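Local coordinates for protein fatty acyl CoA synthetase FADD13 (FATTY-ACYL-CoA SYNTHETASE) (PDB 3R44) that is a fatty acyl-CoA synthetase of Mycobacterium tuberculosis, a member of the AMP-binding (ANL) enzyme superfamily, at residues M75-G87 with L218-I230. Sequence-based numbering, arbitrary orientation.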
ATOM      1  N   MET A  75      12.673  -0.762 -10.452  1.00 18.23           N
ATOM      2  CA  MET A  75      12.359  -0.559 -11.840  1.00 20.15           C
ATOM      3  C   MET A  75      10.920  -0.096 -12.046  1.00 18.88           C
ATOM      4  O   MET A  75      10.067  -0.224 -11.164  1.00 17.30           O
ATOM      5  CB  MET A  75      12.598  -1.845 -12.646  1.00 22.07           C
ATOM      6  CG  MET A  75      11.738  -2.991 -12.192  1.00 24.88           C
ATOM      7  SD  MET A  75      12.350  -4.615 -12.789  1.00 32.76           S
ATOM      8  CE  MET A  75      13.567  -4.933 -11.567  1.00 37.42           C
ATOM      9  N   PRO A  76      10.664   0.420 -13.242  1.00 20.12           N
ATOM     10  CA  PRO A  76       9.330   0.837 -13.586  1.00 20.15           C
ATOM     11  C   PRO A  76       8.412  -0.327 -13.763  1.00 19.32           C
ATOM     12  O   PRO A  76       8.848  -1.485 -13.953  1.00 16.57           O
ATOM     13  CB  PRO A  76       9.490   1.482 -14.951  1.00 21.53           C
ATOM     14  CG  PRO A  76      10.733   1.083 -15.463  1.00 23.12           C
ATOM     15  CD  PRO A  76      11.622   0.746 -14.316  1.00 20.99           C
ATOM     16  N   ASN A  77       7.134  -0.032 -13.722  1.00 18.05           N
ATOM     17  CA  ASN A  77       6.147  -1.083 -14.018  1.00 18.86           C
ATOM     18  C   ASN A  77       6.390  -1.634 -15.426  1.00 17.93           C
ATOM     19  O   ASN A  77       6.576  -0.873 -16.406  1.00 19.05           O
ATOM     20  CB  ASN A  77       4.741  -0.486 -13.965  1.00 19.46           C
ATOM     21  CG  ASN A  77       4.255  -0.291 -12.566  1.00 20.97           C
ATOM     22  OD1 ASN A  77       5.050  -0.175 -11.620  1.00 18.30           O
ATOM     23  ND2 ASN A  77       2.944  -0.226 -12.413  1.00 20.37           N
ATOM     24  N   SER A  78       6.337  -2.952 -15.538  1.00 16.65           N
ATOM     25  CA  SER A  78       6.560  -3.634 -16.808  1.00 16.83           C
ATOM     26  C   SER A  78       6.200  -5.094 -16.610  1.00 16.00           C
ATOM     27  O   SER A  78       6.064  -5.575 -15.466  1.00 15.56           O
ATOM     28  CB  SER A  78       8.039  -3.531 -17.256  1.00 17.71           C
ATOM     29  OG  SER A  78       8.874  -4.219 -16.333  1.00 21.44           O
ATOM     30  N   VAL A  79       6.012  -5.790 -17.710  1.00 16.85           N
ATOM     31  CA  VAL A  79       5.802  -7.211 -17.660  1.00 16.94           C
ATOM     32  C   VAL A  79       7.079  -7.901 -17.119  1.00 17.08           C
ATOM     33  O   VAL A  79       7.010  -8.941 -16.459  1.00 17.33           O
ATOM     34  CB  VAL A  79       5.360  -7.756 -19.022  1.00 16.83           C
ATOM     35  CG1 VAL A  79       6.550  -7.785 -20.008  1.00 15.95           C
ATOM     36  CG2 VAL A  79       4.678  -9.145 -18.876  1.00 16.97           C
ATOM     37  N   GLU A  80       8.260  -7.338 -17.355  1.00 17.94           N
ATOM     38  CA  GLU A  80       9.492  -7.903 -16.711  1.00 18.42           C
ATOM     39  C   GLU A  80       9.474  -7.883 -15.192  1.00 17.37           C
ATOM     40  O   GLU A  80       9.894  -8.815 -14.542  1.00 17.52           O
ATOM     41  CB  GLU A  80      10.744  -7.181 -17.174  1.00 20.69           C
ATOM     42  CG  GLU A  80      11.151  -7.443 -18.620  1.00 24.11           C
ATOM     43  CD  GLU A  80      10.370  -6.625 -19.677  1.00 32.95           C
ATOM     44  OE1 GLU A  80       9.535  -5.731 -19.361  1.00 28.98           O
ATOM     45  OE2 GLU A  80      10.581  -6.912 -20.862  1.00 36.10           O
ATOM     46  N   PHE A  81       9.007  -6.792 -14.623  1.00 17.25           N
ATOM     47  CA  PHE A  81       8.830  -6.660 -13.181  1.00 16.18           C
ATOM     48  C   PHE A  81       7.981  -7.849 -12.717  1.00 15.92           C
ATOM     49  O   PHE A  81       8.368  -8.601 -11.779  1.00 14.65           O
ATOM     50  CB  PHE A  81       8.153  -5.328 -12.860  1.00 15.26           C
ATOM     51  CG  PHE A  81       8.214  -4.892 -11.421  1.00 17.06           C
ATOM     52  CD1 PHE A  81       8.604  -3.583 -11.122  1.00 21.68           C
ATOM     53  CD2 PHE A  81       7.815  -5.693 -10.388  1.00 23.17           C
ATOM     54  CE1 PHE A  81       8.678  -3.111  -9.816  1.00 23.34           C
ATOM     55  CE2 PHE A  81       7.907  -5.231  -9.067  1.00 24.43           C
ATOM     56  CZ  PHE A  81       8.351  -3.945  -8.799  1.00 24.59           C
ATOM     57  N   CYS A  82       6.835  -8.048 -13.369  1.00 15.84           N
ATOM     58  CA  CYS A  82       5.902  -9.125 -12.930  1.00 14.74           C
ATOM     59  C   CYS A  82       6.585 -10.516 -13.090  1.00 14.05           C
ATOM     60  O   CYS A  82       6.484 -11.384 -12.230  1.00 13.29           O
ATOM     61  CB  CYS A  82       4.668  -9.130 -13.793  1.00 15.84           C
ATOM     62  SG  CYS A  82       3.671  -7.668 -13.583  1.00 20.96           S
ATOM     63  N   CYS A  83       7.252 -10.695 -14.220  1.00 14.04           N
ATOM     64  CA  CYS A  83       7.780 -12.007 -14.568  1.00 14.86           C
ATOM     65  C   CYS A  83       9.029 -12.279 -13.747  1.00 14.70           C
ATOM     66  O   CYS A  83       9.358 -13.430 -13.480  1.00 14.27           O
ATOM     67  CB  CYS A  83       8.013 -12.143 -16.048  1.00 15.75           C
ATOM     68  SG  CYS A  83       6.413 -12.252 -16.941  1.00 19.43           S
ATOM     69  N   LEU A  84       9.697 -11.215 -13.282  1.00 15.34           N
ATOM     70  CA  LEU A  84      10.853 -11.407 -12.346  1.00 16.64           C
ATOM     71  C   LEU A  84      10.369 -11.891 -11.003  1.00 16.18           C
ATOM     72  O   LEU A  84      11.002 -12.763 -10.355  1.00 15.75           O
ATOM     73  CB  LEU A  84      11.690 -10.144 -12.154  1.00 16.48           C
ATOM     74  CG  LEU A  84      12.673  -9.986 -13.312  1.00 18.89           C
ATOM     75  CD1 LEU A  84      13.219  -8.520 -13.433  1.00 22.90           C
ATOM     76  CD2 LEU A  84      13.841 -10.999 -13.291  1.00 18.03           C
ATOM     77  N   PHE A  85       9.270 -11.299 -10.574  1.00 15.39           N
ATOM     78  CA  PHE A  85       8.619 -11.701  -9.364  1.00 15.18           C
ATOM     79  C   PHE A  85       8.149 -13.184  -9.434  1.00 14.54           C
ATOM     80  O   PHE A  85       8.423 -13.980  -8.514  1.00 13.76           O
ATOM     81  CB  PHE A  85       7.430 -10.784  -9.049  1.00 16.05           C
ATOM     82  CG  PHE A  85       6.778 -11.096  -7.750  1.00 19.36           C
ATOM     83  CD1 PHE A  85       7.264 -10.544  -6.543  1.00 22.60           C
ATOM     84  CD2 PHE A  85       5.732 -11.980  -7.686  1.00 25.98           C
ATOM     85  CE1 PHE A  85       6.651 -10.835  -5.295  1.00 23.86           C
ATOM     86  CE2 PHE A  85       5.143 -12.319  -6.419  1.00 27.59           C
ATOM     87  CZ  PHE A  85       5.603 -11.729  -5.236  1.00 25.69           C
ATOM     88  N   TYR A  86       7.427 -13.516 -10.492  1.00 12.07           N
ATOM     89  CA  TYR A  86       7.006 -14.883 -10.729  1.00 12.05           C
ATOM     90  C   TYR A  86       8.169 -15.873 -10.889  1.00 13.75           C
ATOM     91  O   TYR A  86       8.092 -17.007 -10.398  1.00 13.53           O
ATOM     92  CB  TYR A  86       6.101 -14.985 -11.929  1.00 13.02           C
ATOM     93  CG  TYR A  86       4.683 -14.512 -11.688  1.00 10.12           C
ATOM     94  CD1 TYR A  86       3.879 -15.132 -10.714  1.00 14.05           C
ATOM     95  CD2 TYR A  86       4.123 -13.497 -12.448  1.00 15.77           C
ATOM     96  CE1 TYR A  86       2.513 -14.732 -10.523  1.00 14.70           C
ATOM     97  CE2 TYR A  86       2.812 -13.108 -12.265  1.00 14.91           C
ATOM     98  CZ  TYR A  86       2.023 -13.712 -11.286  1.00 17.22           C
ATOM     99  OH  TYR A  86       0.718 -13.373 -11.096  1.00 15.20           O
ATOM    100  N   GLY A  87       9.205 -15.463 -11.618  1.00 13.64           N
ATOM    101  CA  GLY A  87      10.391 -16.258 -11.822  1.00 15.56           C
ATOM    102  C   GLY A  87      11.066 -16.548 -10.498  1.00 14.82           C
ATOM    103  O   GLY A  87      11.404 -17.693 -10.172  1.00 14.60           O
ATOM    104  N   LEU A 218      -0.701   2.280 -10.884  1.00 18.27           N
ATOM    105  CA  LEU A 218       0.030   2.588  -9.679  1.00 19.38           C
ATOM    106  C   LEU A 218       1.286   1.692  -9.647  1.00 16.76           C
ATOM    107  O   LEU A 218       1.264   0.573 -10.144  1.00 16.91           O
ATOM    108  CB  LEU A 218      -0.798   2.275  -8.450  1.00 20.61           C
ATOM    109  CG  LEU A 218      -2.134   3.038  -8.397  1.00 24.89           C
ATOM    110  CD1 LEU A 218      -3.157   2.324  -7.532  1.00 28.21           C
ATOM    111  CD2 LEU A 218      -1.831   4.449  -7.938  1.00 27.06           C
ATOM    112  N   PRO A 219       2.324   2.125  -8.933  1.00 17.87           N
ATOM    113  CA  PRO A 219       3.584   1.361  -8.996  1.00 17.88           C
ATOM    114  C   PRO A 219       3.516  -0.033  -8.411  1.00 18.63           C
ATOM    115  O   PRO A 219       2.903  -0.274  -7.360  1.00 18.01           O
ATOM    116  CB  PRO A 219       4.557   2.223  -8.186  1.00 18.82           C
ATOM    117  CG  PRO A 219       3.984   3.626  -8.341  1.00 20.77           C
ATOM    118  CD  PRO A 219       2.498   3.425  -8.276  1.00 19.33           C
ATOM    119  N   MET A 220       4.246  -0.946  -9.037  1.00 19.50           N
ATOM    120  CA  MET A 220       4.211  -2.324  -8.616  1.00 19.20           C
ATOM    121  C   MET A 220       4.952  -2.592  -7.339  1.00 20.06           C
ATOM    122  O   MET A 220       4.816  -3.688  -6.764  1.00 21.16           O
ATOM    123  CB  MET A 220       4.680  -3.230  -9.730  1.00 20.35           C
ATOM    124  CG  MET A 220       3.627  -3.383 -10.831  1.00 20.04           C
ATOM    125  SD  MET A 220       4.414  -4.008 -12.349  1.00 24.55           S
ATOM    126  CE  MET A 220       2.977  -4.003 -13.469  1.00 23.19           C
ATOM    127  N   PHE A 221       5.736  -1.633  -6.863  1.00 18.50           N
ATOM    128  CA  PHE A 221       6.399  -1.842  -5.604  1.00 19.29           C
ATOM    129  C   PHE A 221       5.483  -1.585  -4.404  1.00 20.18           C
ATOM    130  O   PHE A 221       5.963  -1.655  -3.293  1.00 22.60           O
ATOM    131  CB  PHE A 221       7.714  -1.045  -5.482  1.00 19.28           C
ATOM    132  CG  PHE A 221       7.573   0.459  -5.778  1.00 18.41           C
ATOM    133  CD1 PHE A 221       6.935   1.314  -4.872  1.00 18.94           C
ATOM    134  CD2 PHE A 221       8.043   0.995  -6.993  1.00 19.12           C
ATOM    135  CE1 PHE A 221       6.732   2.681  -5.173  1.00 20.98           C
ATOM    136  CE2 PHE A 221       7.876   2.354  -7.287  1.00 20.96           C
ATOM    137  CZ  PHE A 221       7.224   3.207  -6.368  1.00 21.35           C
ATOM    138  N   HIS A 222       4.242  -1.162  -4.621  1.00 19.57           N
ATOM    139  CA  HIS A 222       3.271  -0.958  -3.544  1.00 20.78           C
ATOM    140  C   HIS A 222       2.652  -2.339  -3.331  1.00 19.66           C
ATOM    141  O   HIS A 222       2.341  -3.028  -4.291  1.00 17.56           O
ATOM    142  CB  HIS A 222       2.115   0.005  -3.933  1.00 21.72           C
ATOM    143  CG  HIS A 222       2.512   1.441  -4.054  1.00 28.96           C
ATOM    144  ND1 HIS A 222       3.170   2.118  -3.048  1.00 32.87           N
ATOM    145  CD2 HIS A 222       2.313   2.343  -5.049  1.00 34.36           C
ATOM    146  CE1 HIS A 222       3.403   3.362  -3.435  1.00 32.32           C
ATOM    147  NE2 HIS A 222       2.909   3.522  -4.650  1.00 34.18           N
ATOM    148  N   VAL A 223       2.456  -2.721  -2.078  1.00 19.27           N
ATOM    149  CA  VAL A 223       1.939  -4.047  -1.777  1.00 18.46           C
ATOM    150  C   VAL A 223       0.612  -4.323  -2.408  1.00 16.91           C
ATOM    151  O   VAL A 223       0.373  -5.457  -2.870  1.00 17.41           O
ATOM    152  CB  VAL A 223       1.968  -4.335  -0.241  1.00 19.57           C
ATOM    153  CG1 VAL A 223       0.812  -3.577   0.494  1.00 23.71           C
ATOM    154  CG2 VAL A 223       1.874  -5.793  -0.015  1.00 20.33           C
ATOM    155  N   ALA A 224      -0.270  -3.333  -2.498  1.00 15.86           N
ATOM    156  CA  ALA A 224      -1.541  -3.626  -3.063  1.00 17.46           C
ATOM    157  C   ALA A 224      -1.461  -3.851  -4.560  1.00 15.97           C
ATOM    158  O   ALA A 224      -2.275  -4.601  -5.098  1.00 15.37           O
ATOM    159  CB  ALA A 224      -2.564  -2.540  -2.745  1.00 18.23           C
ATOM    160  N   ALA A 225      -0.484  -3.256  -5.234  1.00 15.59           N
ATOM    161  CA  ALA A 225      -0.367  -3.450  -6.662  1.00 15.54           C
ATOM    162  C   ALA A 225       0.181  -4.841  -6.885  1.00 15.47           C
ATOM    163  O   ALA A 225      -0.213  -5.544  -7.815  1.00 16.23           O
ATOM    164  CB  ALA A 225       0.541  -2.376  -7.309  1.00 15.22           C
ATOM    165  N   LEU A 226       1.100  -5.294  -6.024  1.00 16.51           N
ATOM    166  CA  LEU A 226       1.596  -6.636  -6.157  1.00 16.62           C
ATOM    167  C   LEU A 226       0.503  -7.690  -5.965  1.00 14.70           C
ATOM    168  O   LEU A 226       0.383  -8.659  -6.714  1.00 15.79           O
ATOM    169  CB  LEU A 226       2.714  -6.847  -5.113  1.00 17.72           C
ATOM    170  CG  LEU A 226       3.524  -8.083  -5.238  1.00 25.13           C
ATOM    171  CD1 LEU A 226       3.775  -8.320  -6.744  1.00 26.84           C
ATOM    172  CD2 LEU A 226       4.851  -7.913  -4.357  1.00 25.68           C
ATOM    173  N   THR A 227      -0.274  -7.522  -4.927  1.00 14.92           N
ATOM    174  CA  THR A 227      -1.419  -8.404  -4.678  1.00 15.66           C
ATOM    175  C   THR A 227      -2.392  -8.407  -5.872  1.00 15.68           C
ATOM    176  O   THR A 227      -2.883  -9.482  -6.251  1.00 13.85           O
ATOM    177  CB  THR A 227      -2.058  -8.030  -3.345  1.00 16.48           C
ATOM    178  OG1 THR A 227      -1.074  -8.228  -2.316  1.00 18.36           O
ATOM    179  CG2 THR A 227      -3.299  -8.886  -3.068  1.00 17.72           C
ATOM    180  N   THR A 228      -2.614  -7.243  -6.519  1.00 14.90           N
ATOM    181  CA  THR A 228      -3.453  -7.120  -7.728  1.00 14.05           C
ATOM    182  C   THR A 228      -2.913  -7.945  -8.859  1.00 13.57           C
ATOM    183  O   THR A 228      -3.640  -8.645  -9.533  1.00 12.17           O
ATOM    184  CB  THR A 228      -3.505  -5.687  -8.223  1.00 14.32           C
ATOM    185  OG1 THR A 228      -4.091  -4.893  -7.213  1.00 16.98           O
ATOM    186  CG2 THR A 228      -4.305  -5.490  -9.540  1.00 15.47           C
ATOM    187  N   VAL A 229      -1.617  -7.905  -9.064  1.00 12.79           N
ATOM    188  CA  VAL A 229      -1.015  -8.728 -10.123  1.00 14.60           C
ATOM    189  C   VAL A 229      -1.286 -10.231  -9.871  1.00 14.11           C
ATOM    190  O   VAL A 229      -1.651 -11.005 -10.763  1.00 13.93           O
ATOM    191  CB  VAL A 229       0.489  -8.432 -10.204  1.00 14.35           C
ATOM    192  CG1 VAL A 229       1.294  -9.534 -10.999  1.00 14.54           C
ATOM    193  CG2 VAL A 229       0.758  -6.980 -10.703  1.00 15.37           C
ATOM    194  N   ILE A 230      -1.071 -10.670  -8.638  1.00 14.89           N
ATOM    195  CA  ILE A 230      -1.268 -12.066  -8.255  1.00 14.08           C
ATOM    196  C   ILE A 230      -2.755 -12.507  -8.307  1.00 14.47           C
ATOM    197  O   ILE A 230      -3.088 -13.578  -8.813  1.00 13.67           O
ATOM    198  CB  ILE A 230      -0.678 -12.371  -6.821  1.00 14.39           C
ATOM    199  CG1 ILE A 230       0.823 -12.010  -6.743  1.00 19.89           C
ATOM    200  CG2 ILE A 230      -0.939 -13.842  -6.430  1.00 15.48           C
ATOM    201  CD1 ILE A 230       1.584 -12.497  -7.880  1.00 19.58           C
TER
HETATM  202  O   HOH W   1      -0.490 -11.639 -13.145  1.00 11.78           O
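The side-chain amide of Asn77 meets the backbone of Leu218-Met220 with both its ends. Its OD1 accepts from Met220 N at 2.8 Å (N-H...O angle 151°), the donor tilted somewhat from the carbonyl plane. Its ND2 donates to Leu218 O at 2.9 Å; this oxygen lies near the amide plane of Asn77, whereas the nitrogen sits well above the carbonyl plane of Leu218, away from a lone pair. Two bonds at opposite ends of one amide fix its flip and satisfy one NH and one C=O of the loop before helix 223-235.

Met220 fills the angle between this amide and helix 79-91. Its CB sits over the centre of one Phe81 face, 3.8 Å from the ring centroid, a CH-pi contact, while SD makes an oblique Met-aromatic approach. Extended beyond CG, the chain carries CE to 3.7 Å from Cys82 SG. Ser78, the N-cap of helix 79-91, accepts from Phe81 N through OG, a capping bond that satisfies a first-turn NH.

Farther along, Leu226 CD1 lies over the centre of one Phe85 face, 4° off the ring normal, a CH-pi contact, and Ile230 CD1 packs obliquely against Tyr86. A water in the plane of the Tyr86 ring bonds to Tyr86 OH and donates to Val229 O at 2.7 Å, linking the two helices. Ile18 touches both Tyr86 and Ile230, whose side chain is about 8 Å from the bound histidine.

With axes crossing at -77°, this is a buried, nearly perpendicular helix packing: helix 79-91, connecting strands 70-74 and 94-97 of the parallel sheet, meets helix 223-235, connecting strands 213-216 and 238-241 of the mixed sheet, within the AMP-binding region of the ANL fold.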